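Long-range contact in probable dehydrogenase (Bordetella bronchiseptica, PDB 3MOI), which is probably an NAD(P)-dependent oxidoreductase of the GFO/IDH/MocA family, its substrate unknown, pairing a Rossmann domain with a sheet-based C-terminal domain: residues I186-M200 against N213-A226. Numbering follows the deposited sequence.
Sequences IKTITGQRITAVRAM and NCAAMLTLEDGACA
Q192 reaches across to the type I turn L220-G223, its amide standing at 76° to the carboxylate of D222. The side chain runs extended beyond CG, with CG anti to the carbonyl carbon (chi1 -67°), and delivers OE1 to two backbone amides: D222 N at 2.6 Å, nearly in line with the C=O, and E221 N more weakly. D222 OD1 turns back to take A224 N at 2.9 Å in an Asx turn. E221, extended with CG anti to its own N (chi1 162°), comes alongside R193 CB, and R193 N meets E221 OE1 at 3.2 Å from above the carboxylate plane.

The turn leads from strand 213-220 into strand 225-231; away from it, strands 194-200 and 213-220 pair antiparallel through bonds such as M217 N to R198 O at 2.8 Å. A classic beta bulge interrupts the pairing where T195 and A196 both face T219; T219 O takes T195 N at 2.8 Å and A196 N weakly.

One face of the pair carries I194, V197, A199, A216, L218 and L220. Helix 179-190 lies over the end next to L220-G223, away from the hairpin's own connection: the two methyls of L220 part, CD1 meeting T190 CG2 tip to tip at 3.6 Å and CD2 lying by I194 CG1, while the side chains of I186 and L218 cross at a slant, CD1 of I186 touching CD2 of L218 at 3.6 Å and also reaching A226 CB. Helix 362-381 covers V197 and A199.

The chemistry thus divides the hairpin: its aliphatic face is packed beneath helices; its other face meets the second subunit through methionine packing, M217 on M217 of that subunit, and hydrogen bonds of R198 to its Q384 and T219; and at the L220-G223 turn, side-chain acceptors of Q192 and E221 take up backbone N-H groups of the other segment.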
loop_
_atom_site.group_PDB
_atom_site.type_symbol
_atom_site.label_atom_id
_atom_site.label_comp_id
_atom_site.label_asym_id
_atom_site.label_seq_id
_atom_site.Cartn_x
_atom_site.Cartn_y
_atom_site.Cartn_z
ATOM N N ILE A 186 7.889 5.292 10.537
ATOM C CA ILE A 186 6.870 4.504 11.219
ATOM C C ILE A 186 7.112 4.601 12.715
ATOM O O ILE A 186 6.230 4.935 13.450
ATOM C CB ILE A 186 6.880 3.092 10.734
ATOM C CG1 ILE A 186 6.352 3.031 9.283
ATOM C CG2 ILE A 186 6.053 2.234 11.587
ATOM C CD1 ILE A 186 6.627 1.716 8.600
ATOM N N LYS A 187 8.323 4.391 13.177
ATOM C CA LYS A 187 8.601 4.606 14.572
ATOM C C LYS A 187 8.300 6.024 15.087
ATOM O O LYS A 187 7.834 6.208 16.222
ATOM C CB LYS A 187 10.036 4.315 14.823
ATOM C CG LYS A 187 10.408 2.824 14.628
ATOM C CD LYS A 187 11.627 2.531 15.506
ATOM C CE LYS A 187 12.873 2.877 14.885
ATOM N NZ LYS A 187 13.992 2.486 15.769
ATOM N N THR A 188 8.616 7.021 14.291
ATOM C CA THR A 188 8.411 8.380 14.712
ATOM C C THR A 188 6.911 8.723 14.837
ATOM O O THR A 188 6.464 9.216 15.863
ATOM C CB THR A 188 9.054 9.322 13.721
ATOM O OG1 THR A 188 10.491 9.196 13.771
ATOM C CG2 THR A 188 8.635 10.766 13.997
ATOM N N ILE A 189 6.117 8.409 13.791
ATOM C CA ILE A 189 4.691 8.635 13.811
ATOM C C ILE A 189 4.085 7.882 14.976
ATOM O O ILE A 189 3.238 8.427 15.653
ATOM C CB ILE A 189 4.051 8.185 12.503
ATOM C CG1 ILE A 189 4.466 9.117 11.364
ATOM C CG2 ILE A 189 2.511 8.160 12.583
ATOM C CD1 ILE A 189 4.468 8.453 9.938
ATOM N N THR A 190 4.448 6.636 15.216
ATOM C CA THR A 190 3.670 5.929 16.184
ATOM C C THR A 190 4.223 6.012 17.570
ATOM O O THR A 190 3.531 5.768 18.507
ATOM C CB THR A 190 3.526 4.448 15.880
ATOM O OG1 THR A 190 4.798 3.804 16.033
ATOM C CG2 THR A 190 2.927 4.242 14.463
ATOM N N GLY A 191 5.485 6.322 17.731
ATOM C CA GLY A 191 6.111 6.092 19.038
ATOM C C GLY A 191 6.119 4.657 19.561
ATOM O O GLY A 191 6.322 4.470 20.735
ATOM N N GLN A 192 5.891 3.649 18.715
ATOM C CA GLN A 192 5.920 2.253 19.170
ATOM C C GLN A 192 7.127 1.426 18.695
ATOM O O GLN A 192 7.681 1.634 17.637
ATOM C CB GLN A 192 4.656 1.575 18.750
ATOM C CG GLN A 192 3.372 2.111 19.475
ATOM C CD GLN A 192 2.217 1.209 19.178
ATOM O OE1 GLN A 192 2.219 0.035 19.615
ATOM N NE2 GLN A 192 1.224 1.708 18.398
ATOM N N ARG A 193 7.552 0.486 19.524
ATOM C CA ARG A 193 8.505 -0.489 19.136
ATOM C C ARG A 193 7.906 -1.419 18.068
ATOM O O ARG A 193 6.736 -1.818 18.113
ATOM C CB ARG A 193 8.971 -1.281 20.347
ATOM C CG ARG A 193 10.031 -2.370 20.023
ATOM C CD ARG A 193 10.686 -2.948 21.277
ATOM N NE ARG A 193 11.112 -4.344 21.084
ATOM C CZ ARG A 193 12.344 -4.698 20.723
ATOM N NH1 ARG A 193 13.266 -3.754 20.517
ATOM N NH2 ARG A 193 12.653 -5.978 20.541
ATOM N N ILE A 194 8.738 -1.750 17.095
ATOM C CA ILE A 194 8.411 -2.737 16.127
ATOM C C ILE A 194 8.720 -4.090 16.746
ATOM O O ILE A 194 9.865 -4.370 17.042
ATOM C CB ILE A 194 9.259 -2.495 14.876
ATOM C CG1 ILE A 194 8.872 -1.142 14.273
ATOM C CG2 ILE A 194 9.050 -3.598 13.921
ATOM C CD1 ILE A 194 9.730 -0.604 13.167
ATOM N N THR A 195 7.727 -4.927 16.928
ATOM C CA THR A 195 7.905 -6.232 17.622
ATOM C C THR A 195 7.843 -7.430 16.699
ATOM O O THR A 195 8.173 -8.518 17.113
ATOM C CB THR A 195 6.829 -6.496 18.709
ATOM O OG1 THR A 195 5.538 -6.362 18.106
ATOM C CG2 THR A 195 6.951 -5.480 19.862
ATOM N N ALA A 196 7.444 -7.264 15.450
ATOM C CA ALA A 196 7.565 -8.401 14.522
ATOM C C ALA A 196 7.645 -7.903 13.072
ATOM O O ALA A 196 7.169 -6.829 12.757
ATOM C CB ALA A 196 6.402 -9.376 14.706
ATOM N N VAL A 197 8.237 -8.712 12.210
ATOM C CA VAL A 197 8.525 -8.351 10.830
ATOM C C VAL A 197 8.249 -9.542 9.943
ATOM O O VAL A 197 8.898 -10.603 10.107
ATOM C CB VAL A 197 9.987 -8.020 10.622
ATOM C CG1 VAL A 197 10.208 -7.628 9.185
ATOM C CG2 VAL A 197 10.444 -6.953 11.568
ATOM N N ARG A 198 7.308 -9.356 9.011
ATOM C CA ARG A 198 7.155 -10.231 7.884
ATOM C C ARG A 198 7.504 -9.446 6.621
ATOM O O ARG A 198 6.816 -8.452 6.308
ATOM C CB ARG A 198 5.708 -10.724 7.806
ATOM C CG ARG A 198 5.397 -11.594 6.608
ATOM C CD ARG A 198 6.265 -12.875 6.570
ATOM N NE ARG A 198 5.972 -13.647 5.373
ATOM C CZ ARG A 198 6.797 -13.786 4.347
ATOM N NH1 ARG A 198 7.997 -13.249 4.422
ATOM N NH2 ARG A 198 6.419 -14.488 3.258
ATOM N N ALA A 199 8.532 -9.885 5.883
ATOM C CA ALA A 199 8.936 -9.193 4.640
ATOM C C ALA A 199 9.412 -10.158 3.545
ATOM O O ALA A 199 9.829 -11.253 3.849
ATOM C CB ALA A 199 9.983 -8.179 4.925
ATOM N N MET A 200 9.356 -9.705 2.294
ATOM C CA MET A 200 9.802 -10.422 1.093
ATOM C C MET A 200 10.619 -9.381 0.390
ATOM O O MET A 200 10.170 -8.252 0.325
ATOM C CB MET A 200 8.602 -10.690 0.193
ATOM C CG MET A 200 8.919 -11.380 -1.199
ATOM S SD MET A 200 7.979 -10.640 -2.543
ATOM C CE MET A 200 8.779 -9.045 -2.565
ATOM N N ASN A 213 13.372 -4.209 -4.493
ATOM C CA ASN A 213 12.012 -4.048 -3.928
ATOM C C ASN A 213 11.726 -4.832 -2.680
ATOM O O ASN A 213 12.269 -5.905 -2.431
ATOM C CB ASN A 213 10.949 -4.398 -4.952
ATOM C CG ASN A 213 11.000 -5.885 -5.397
ATOM O OD1 ASN A 213 12.000 -6.354 -5.877
ATOM N ND2 ASN A 213 9.921 -6.581 -5.251
ATOM N N CYS A 214 10.748 -4.370 -1.939
ATOM C CA CYS A 214 10.422 -5.042 -0.721
ATOM C C CYS A 214 9.011 -4.836 -0.379
ATOM O O CYS A 214 8.550 -3.728 -0.461
ATOM C CB CYS A 214 11.213 -4.433 0.395
ATOM S SG CYS A 214 10.709 -4.966 2.055
ATOM N N ALA A 215 8.357 -5.893 0.095
ATOM C CA ALA A 215 7.044 -5.777 0.679
ATOM C C ALA A 215 7.120 -6.287 2.110
ATOM O O ALA A 215 7.629 -7.401 2.331
ATOM C CB ALA A 215 5.932 -6.561 -0.183
ATOM N N ALA A 216 6.617 -5.478 3.050
ATOM C CA ALA A 216 6.668 -5.829 4.484
ATOM C C ALA A 216 5.474 -5.405 5.281
ATOM O O ALA A 216 4.880 -4.367 5.017
ATOM C CB ALA A 216 7.957 -5.235 5.186
ATOM N N MET A 217 5.176 -6.216 6.295
ATOM C CA MET A 217 4.222 -5.896 7.293
ATOM C C MET A 217 4.951 -5.890 8.633
ATOM O O MET A 217 5.505 -6.938 9.105
ATOM C CB MET A 217 3.046 -6.877 7.348
ATOM C CG MET A 217 1.843 -6.154 8.060
ATOM S SD MET A 217 0.290 -6.938 8.274
ATOM C CE MET A 217 0.622 -7.959 6.974
ATOM N N LEU A 218 4.880 -4.741 9.274
ATOM C CA LEU A 218 5.541 -4.531 10.533
ATOM C C LEU A 218 4.507 -4.579 11.643
ATOM O O LEU A 218 3.522 -3.790 11.631
ATOM C CB LEU A 218 6.213 -3.151 10.517
ATOM C CG LEU A 218 7.638 -2.949 9.982
ATOM C CD1 LEU A 218 8.024 -3.865 8.916
ATOM C CD2 LEU A 218 7.947 -1.476 9.612
ATOM N N THR A 219 4.693 -5.464 12.603
ATOM C CA THR A 219 3.786 -5.465 13.733
ATOM C C THR A 219 4.316 -4.523 14.851
ATOM O O THR A 219 5.453 -4.618 15.270
ATOM C CB THR A 219 3.614 -6.856 14.306
ATOM O OG1 THR A 219 3.101 -7.708 13.278
ATOM C CG2 THR A 219 2.650 -6.822 15.522
ATOM N N LEU A 220 3.475 -3.623 15.324
ATOM C CA LEU A 220 3.857 -2.735 16.374
ATOM C C LEU A 220 3.325 -3.307 17.684
ATOM O O LEU A 220 2.725 -4.354 17.780
ATOM C CB LEU A 220 3.346 -1.339 16.110
ATOM C CG LEU A 220 3.707 -0.716 14.763
ATOM C CD1 LEU A 220 3.068 0.640 14.670
ATOM C CD2 LEU A 220 5.194 -0.590 14.548
ATOM N N GLU A 221 3.568 -2.611 18.733
ATOM C CA GLU A 221 3.680 -3.256 20.009
ATOM C C GLU A 221 2.327 -3.277 20.656
ATOM O O GLU A 221 2.051 -4.202 21.422
ATOM C CB GLU A 221 4.737 -2.482 20.781
ATOM C CG GLU A 221 4.848 -2.584 22.229
ATOM C CD GLU A 221 5.978 -1.562 22.701
ATOM O OE1 GLU A 221 6.052 -0.349 22.198
ATOM O OE2 GLU A 221 6.813 -2.039 23.527
ATOM N N ASP A 222 1.460 -2.303 20.355
ATOM C CA ASP A 222 0.096 -2.344 20.926
ATOM C C ASP A 222 -0.848 -3.146 20.030
ATOM O O ASP A 222 -2.022 -3.172 20.276
ATOM C CB ASP A 222 -0.456 -0.928 21.232
ATOM C CG ASP A 222 -0.907 -0.158 19.958
ATOM O OD1 ASP A 222 -0.606 -0.656 18.833
ATOM O OD2 ASP A 222 -1.557 0.941 20.082
ATOM N N GLY A 223 -0.328 -3.788 18.983
ATOM C CA GLY A 223 -1.153 -4.572 18.050
ATOM C C GLY A 223 -1.389 -3.839 16.740
ATOM O O GLY A 223 -1.718 -4.469 15.731
ATOM N N ALA A 224 -1.193 -2.516 16.721
ATOM C CA ALA A 224 -1.215 -1.788 15.451
ATOM C C ALA A 224 -0.171 -2.402 14.493
ATOM O O ALA A 224 0.841 -2.926 14.946
ATOM C CB ALA A 224 -0.967 -0.339 15.691
ATOM N N CYS A 225 -0.435 -2.369 13.192
ATOM C CA CYS A 225 0.587 -2.718 12.175
ATOM C C CYS A 225 0.822 -1.651 11.108
ATOM O O CYS A 225 -0.039 -0.848 10.844
ATOM C CB CYS A 225 0.208 -3.988 11.458
ATOM S SG CYS A 225 -0.067 -5.366 12.616
ATOM N N ALA A 226 2.001 -1.682 10.501
ATOM C CA ALA A 226 2.379 -0.828 9.403
ATOM C C ALA A 226 2.760 -1.683 8.187
ATOM O O ALA A 226 3.544 -2.593 8.278
ATOM C CB ALA A 226 3.536 -0.064 9.789
#